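Local coordinates for protein beta-glucosidase (Saccharopolyspora erythraea D, PDB 5M6G) that probably hydrolyses terminal, non-reducing beta-D-glucosyl residues and releases beta-D-glucose, as a two-domain glycoside hydrolase of family 3, at residues G153-Q159 / A206-T212; H145-G150 / T193-F197. All coordinates share one frame; numbering follows the deposited sequence.

Contact 1: residues G153-Q159 / A206-T212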
loop_
_atom_site.group_PDB
_atom_site.type_symbol
_atom_site.label_atom_id
_atom_site.label_comp_id
_atom_site.label_asym_id
_atom_site.label_seq_id
_atom_site.Cartn_x
_atom_site.Cartn_y
_atom_site.Cartn_z
ATOM N N GLY A 153 -11.244 -5.117 -11.347
ATOM C CA GLY A 153 -10.900 -6.222 -12.230
ATOM C C GLY A 153 -10.083 -5.821 -13.440
ATOM O O GLY A 153 -10.142 -6.500 -14.469
ATOM N N ASN A 154 -9.303 -4.740 -13.340
ATOM C CA ASN A 154 -8.627 -4.128 -14.484
ATOM C C ASN A 154 -7.127 -4.035 -14.218
ATOM O O ASN A 154 -6.640 -3.008 -13.714
ATOM C CB ASN A 154 -9.228 -2.751 -14.757
ATOM C CG ASN A 154 -8.705 -2.121 -16.021
ATOM O OD1 ASN A 154 -7.714 -2.576 -16.595
ATOM N ND2 ASN A 154 -9.373 -1.050 -16.465
ATOM N N PRO A 155 -6.354 -5.078 -14.547
ATOM C CA PRO A 155 -4.900 -5.028 -14.291
ATOM C C PRO A 155 -4.174 -3.970 -15.095
ATOM O O PRO A 155 -3.152 -3.437 -14.637
ATOM C CB PRO A 155 -4.417 -6.435 -14.680
ATOM C CG PRO A 155 -5.657 -7.286 -14.717
ATOM C CD PRO A 155 -6.792 -6.383 -15.068
ATOM N N ASP A 156 -4.641 -3.674 -16.303
ATOM C CA ASP A 156 -3.974 -2.651 -17.096
ATOM C C ASP A 156 -4.071 -1.291 -16.416
ATOM O O ASP A 156 -3.099 -0.523 -16.392
ATOM C CB ASP A 156 -4.574 -2.611 -18.495
ATOM C CG ASP A 156 -3.731 -1.817 -19.451
ATOM O OD1 ASP A 156 -2.636 -2.308 -19.807
ATOM O OD2 ASP A 156 -4.154 -0.712 -19.839
ATOM N N LEU A 157 -5.234 -0.992 -15.833
ATOM C CA LEU A 157 -5.410 0.244 -15.076
ATOM C C LEU A 157 -4.466 0.309 -13.882
ATOM O O LEU A 157 -3.892 1.364 -13.590
ATOM C CB LEU A 157 -6.857 0.348 -14.599
ATOM C CG LEU A 157 -7.204 1.530 -13.695
ATOM C CD1 LEU A 157 -7.205 2.809 -14.518
ATOM C CD2 LEU A 157 -8.571 1.290 -13.028
ATOM N N VAL A 158 -4.315 -0.804 -13.163
ATOM C CA VAL A 158 -3.424 -0.826 -12.007
ATOM C C VAL A 158 -1.982 -0.607 -12.451
ATOM O O VAL A 158 -1.209 0.100 -11.789
ATOM C CB VAL A 158 -3.613 -2.145 -11.232
ATOM C CG1 VAL A 158 -2.433 -2.435 -10.284
ATOM C CG2 VAL A 158 -4.948 -2.107 -10.478
ATOM N N GLN A 159 -1.614 -1.172 -13.602
ATOM C CA GLN A 159 -0.288 -0.933 -14.158
ATOM C C GLN A 159 -0.084 0.549 -14.483
ATOM O O GLN A 159 0.957 1.125 -14.143
ATOM C CB GLN A 159 -0.083 -1.809 -15.398
ATOM C CG GLN A 159 1.224 -1.568 -16.145
ATOM C CD GLN A 159 1.448 -2.582 -17.255
ATOM O OE1 GLN A 159 0.996 -3.721 -17.168
ATOM N NE2 GLN A 159 2.137 -2.166 -18.309
ATOM N N ALA A 206 -3.100 -11.181 -10.455
ATOM C CA ALA A 206 -3.357 -10.356 -11.625
ATOM C C ALA A 206 -2.913 -8.921 -11.399
ATOM O O ALA A 206 -2.416 -8.266 -12.326
ATOM C CB ALA A 206 -4.845 -10.404 -11.981
ATOM N N MET A 207 -3.049 -8.418 -10.180
ATOM C CA MET A 207 -2.741 -7.021 -9.927
ATOM C C MET A 207 -1.263 -6.781 -9.609
ATOM O O MET A 207 -0.885 -5.645 -9.306
ATOM C CB MET A 207 -3.629 -6.468 -8.814
ATOM C CG MET A 207 -5.121 -6.567 -9.131
ATOM S SD MET A 207 -5.532 -5.782 -10.702
ATOM C CE MET A 207 -7.321 -5.633 -10.508
ATOM N N THR A 208 -0.422 -7.812 -9.689
ATOM C CA THR A 208 1.007 -7.550 -9.634
ATOM C C THR A 208 1.477 -6.793 -10.866
ATOM O O THR A 208 2.649 -6.414 -10.935
ATOM C CB THR A 208 1.806 -8.860 -9.479
ATOM O OG1 THR A 208 1.620 -9.677 -10.641
ATOM C CG2 THR A 208 1.359 -9.621 -8.242
ATOM N N SER A 209 0.584 -6.557 -11.835
ATOM C CA SER A 209 0.858 -5.582 -12.881
ATOM C C SER A 209 1.277 -4.229 -12.305
ATOM O O SER A 209 1.920 -3.440 -13.006
ATOM C CB SER A 209 -0.378 -5.431 -13.771
ATOM O OG SER A 209 -1.417 -4.784 -13.065
ATOM N N ALA A 210 0.936 -3.943 -11.043
ATOM C CA ALA A 210 1.469 -2.754 -10.379
ATOM C C ALA A 210 2.992 -2.734 -10.414
ATOM O O ALA A 210 3.607 -1.662 -10.518
ATOM C CB ALA A 210 0.982 -2.693 -8.934
ATOM N N VAL A 211 3.619 -3.913 -10.313
ATOM C CA VAL A 211 5.081 -4.000 -10.350
ATOM C C VAL A 211 5.602 -3.510 -11.692
ATOM O O VAL A 211 6.582 -2.750 -11.771
ATOM C CB VAL A 211 5.537 -5.446 -10.082
ATOM C CG1 VAL A 211 7.062 -5.579 -10.283
ATOM C CG2 VAL A 211 5.142 -5.884 -8.680
ATOM N N THR A 212 4.972 -3.970 -12.771
ATOM C CA THR A 212 5.407 -3.594 -14.108
ATOM C C THR A 212 5.238 -2.100 -14.336
ATOM O O THR A 212 6.074 -1.467 -14.992
ATOM C CB THR A 212 4.624 -4.398 -15.143
ATOM O OG1 THR A 212 4.775 -5.796 -14.856
ATOM C CG2 THR A 212 5.116 -4.095 -16.549
#

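Contact 2: residues H145-G150 / T193-F197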
loop_
_atom_site.group_PDB
_atom_site.type_symbol
_atom_site.label_atom_id
_atom_site.label_comp_id
_atom_site.label_asym_id
_atom_site.label_seq_id
_atom_site.Cartn_x
_atom_site.Cartn_y
_atom_site.Cartn_z
ATOM N N HIS A 145 -7.277 2.808 -2.711
ATOM C CA HIS A 145 -6.511 1.733 -2.103
ATOM C C HIS A 145 -6.756 0.418 -2.848
ATOM O O HIS A 145 -7.688 0.280 -3.656
ATOM C CB HIS A 145 -6.851 1.589 -0.619
ATOM C CG HIS A 145 -6.021 2.456 0.281
ATOM N ND1 HIS A 145 -4.644 2.366 0.349
ATOM C CD2 HIS A 145 -6.377 3.437 1.146
ATOM C CE1 HIS A 145 -4.190 3.238 1.231
ATOM N NE2 HIS A 145 -5.222 3.909 1.724
ATOM N N ASN A 146 -5.890 -0.555 -2.555
ATOM C CA ASN A 146 -5.829 -1.790 -3.335
ATOM C C ASN A 146 -7.173 -2.518 -3.409
ATOM O O ASN A 146 -7.505 -3.094 -4.452
ATOM C CB ASN A 146 -4.759 -2.721 -2.752
ATOM C CG ASN A 146 -3.358 -2.317 -3.169
ATOM O OD1 ASN A 146 -3.192 -1.449 -4.015
ATOM N ND2 ASN A 146 -2.344 -2.963 -2.590
ATOM N N ILE A 147 -7.949 -2.534 -2.325
ATOM C CA ILE A 147 -9.183 -3.321 -2.354
ATOM C C ILE A 147 -10.110 -2.810 -3.457
ATOM O O ILE A 147 -10.647 -3.596 -4.246
ATOM C CB ILE A 147 -9.864 -3.346 -0.968
ATOM C CG1 ILE A 147 -11.125 -4.220 -0.999
ATOM C CG2 ILE A 147 -10.227 -1.933 -0.472
ATOM C CD1 ILE A 147 -11.772 -4.420 0.363
ATOM N N GLY A 148 -10.255 -1.483 -3.578
ATOM C CA GLY A 148 -11.039 -0.934 -4.676
ATOM C C GLY A 148 -10.411 -1.196 -6.032
ATOM O O GLY A 148 -11.114 -1.479 -7.006
ATOM N N LEU A 149 -9.075 -1.115 -6.115
ATOM C CA LEU A 149 -8.398 -1.484 -7.354
ATOM C C LEU A 149 -8.689 -2.934 -7.731
ATOM O O LEU A 149 -8.893 -3.244 -8.910
ATOM C CB LEU A 149 -6.892 -1.244 -7.225
ATOM C CG LEU A 149 -6.501 0.230 -7.005
ATOM C CD1 LEU A 149 -4.957 0.419 -7.064
ATOM C CD2 LEU A 149 -7.211 1.191 -8.005
ATOM N N GLY A 150 -8.714 -3.838 -6.747
ATOM C CA GLY A 150 -9.084 -5.216 -7.042
ATOM C C GLY A 150 -10.505 -5.314 -7.558
ATOM O O GLY A 150 -10.800 -6.099 -8.462
ATOM N N THR A 193 -6.895 -5.181 5.459
ATOM C CA THR A 193 -7.728 -5.736 4.400
ATOM C C THR A 193 -7.780 -4.805 3.191
ATOM O O THR A 193 -7.790 -5.266 2.044
ATOM C CB THR A 193 -9.138 -6.007 4.937
ATOM O OG1 THR A 193 -9.067 -7.010 5.960
ATOM C CG2 THR A 193 -10.072 -6.487 3.822
ATOM N N TYR A 194 -7.791 -3.489 3.424
ATOM C CA TYR A 194 -7.901 -2.561 2.302
ATOM C C TYR A 194 -6.624 -2.491 1.486
ATOM O O TYR A 194 -6.658 -2.020 0.344
ATOM C CB TYR A 194 -8.281 -1.157 2.778
ATOM C CG TYR A 194 -7.223 -0.368 3.546
ATOM C CD1 TYR A 194 -6.210 0.342 2.884
ATOM C CD2 TYR A 194 -7.274 -0.285 4.923
ATOM C CE1 TYR A 194 -5.270 1.085 3.601
ATOM C CE2 TYR A 194 -6.346 0.443 5.639
ATOM C CZ TYR A 194 -5.351 1.129 4.975
ATOM O OH TYR A 194 -4.447 1.856 5.710
ATOM N N GLU A 195 -5.498 -2.932 2.042
ATOM C CA GLU A 195 -4.272 -2.968 1.260
ATOM C C GLU A 195 -4.184 -4.200 0.374
ATOM O O GLU A 195 -3.209 -4.347 -0.366
ATOM C CB GLU A 195 -3.066 -2.904 2.195
ATOM C CG GLU A 195 -3.113 -1.686 3.101
ATOM C CD GLU A 195 -1.776 -1.394 3.734
ATOM O OE1 GLU A 195 -0.808 -1.154 2.982
ATOM O OE2 GLU A 195 -1.701 -1.404 4.981
ATOM N N SER A 196 -5.176 -5.085 0.428
ATOM C CA SER A 196 -5.188 -6.307 -0.362
ATOM C C SER A 196 -6.050 -6.127 -1.605
ATOM O O SER A 196 -7.151 -5.570 -1.539
ATOM C CB SER A 196 -5.716 -7.475 0.480
ATOM O OG SER A 196 -5.919 -8.656 -0.282
ATOM N N PHE A 197 -5.560 -6.624 -2.737
ATOM C CA PHE A 197 -6.363 -6.609 -3.951
ATOM C C PHE A 197 -7.556 -7.563 -3.890
ATOM O O PHE A 197 -8.479 -7.438 -4.703
ATOM C CB PHE A 197 -5.501 -6.962 -5.151
ATOM C CG PHE A 197 -4.497 -5.915 -5.501
ATOM C CD1 PHE A 197 -4.906 -4.706 -6.046
ATOM C CD2 PHE A 197 -3.138 -6.148 -5.312
ATOM C CE1 PHE A 197 -3.968 -3.723 -6.403
ATOM C CE2 PHE A 197 -2.200 -5.186 -5.666
ATOM C CZ PHE A 197 -2.617 -3.964 -6.206
#

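Contact 1: residues G153-Q159 / A206-T212
P155 and S209 join the first turn of helix 155-170 to the segment leading into helix 209-215, within the TIM-barrel-type N-terminal domain of this family 3 glycosidase. How a carbonyl already used inside a helix can take a second donor is plain here: the S209 hydroxyl gives its proton to P155 O at 2.7 Å, while Q159 N, one turn on, reaches the same oxygen from the opposite face of the carbonyl plane. With OG set between the backbone N and the carbonyl carbon (chi1 70°), the hydroxyl faces the other helix. Beside this bond the packing is largely apolar. In the conformer described, one of two, the M207 chain, bent at chi2, crosses V158 at about a right angle, so that SD lies 3.7 Å from V158 CG2 and CE ends near N154 N. The second methyl of V158, CG1, meets A210 CB at 3.7 Å, and P155 CG faces A206 CB. N154 caps the first helix through OD1, which takes L157 N from above its carbonyl plane, and its ND2 is bonded to E411 of helix 399-412. The extended Q159 chain passes S209, its CB 3.5 Å from S209 O, and its amide NE2 stops 4.0 Å from T212 CG2.

Contact 2: residues H145-G150 / T193-F197
The loop after strand 176-177, here a 3-10 turn at T193-E195 running on to F197, packs against the N-terminal turn of helix 146-152 beside the sorbitol pocket of the TIM-barrel-type domain. Helix starts carry unused N-H groups, and this one spends such a group on the loop: I147 N donates to Y194 O at 3.0 Å. Next to it N146 serves two purposes. Its ND2 donates to E195 O at 2.8 Å, with the acceptor close to the amide plane, while the amide lies stacked on one face of the F197 ring, the planes 21° apart. CG beside the backbone N (chi1 -79°) lets the amide reach both partners, and CB makes a CH-pi contact over the same ring. The bond and the stack together probably restrain the amide's rotation. One residue earlier, Y194 turns its edge to the face of H145, planes at 57°, with CE1 3.3 Å above the centre of the H145 ring; H145 NE2 is bonded to G447 O and Y194 OH to Y503 O. The E195 side chain leaves the backbone away from the helix, and its OE2 forms a salt bridge with NE of R192, which binds sorbitol. G150 lets the loop come close: its CA lies 3.3 Å from F197 O.

How the contacts relate
Contacts 1 and 2 have centres 12 Å apart and share the N-terminal family 3 domain. Along the chain their segments alternate: helix 146-152 is followed directly by helix 155-170, then, after strand 176-177, come the loop 193-197 and the segment 206-212. Two consecutive helices are thus each matched with a later segment, and the two contacts meet through M207, whose CB lies 3.5 Å from F197 CG, and through V158, which touches L149. Contact 2 is buried near the sorbitol pocket, with E195 about 5 Å from the ligand by side chain; contact 1 is partly buried and farther off, its A210 side chain about 14 Å from sorbitol. Packing therefore runs continuously from the pocket's surroundings to helices 155-170 and 209-215.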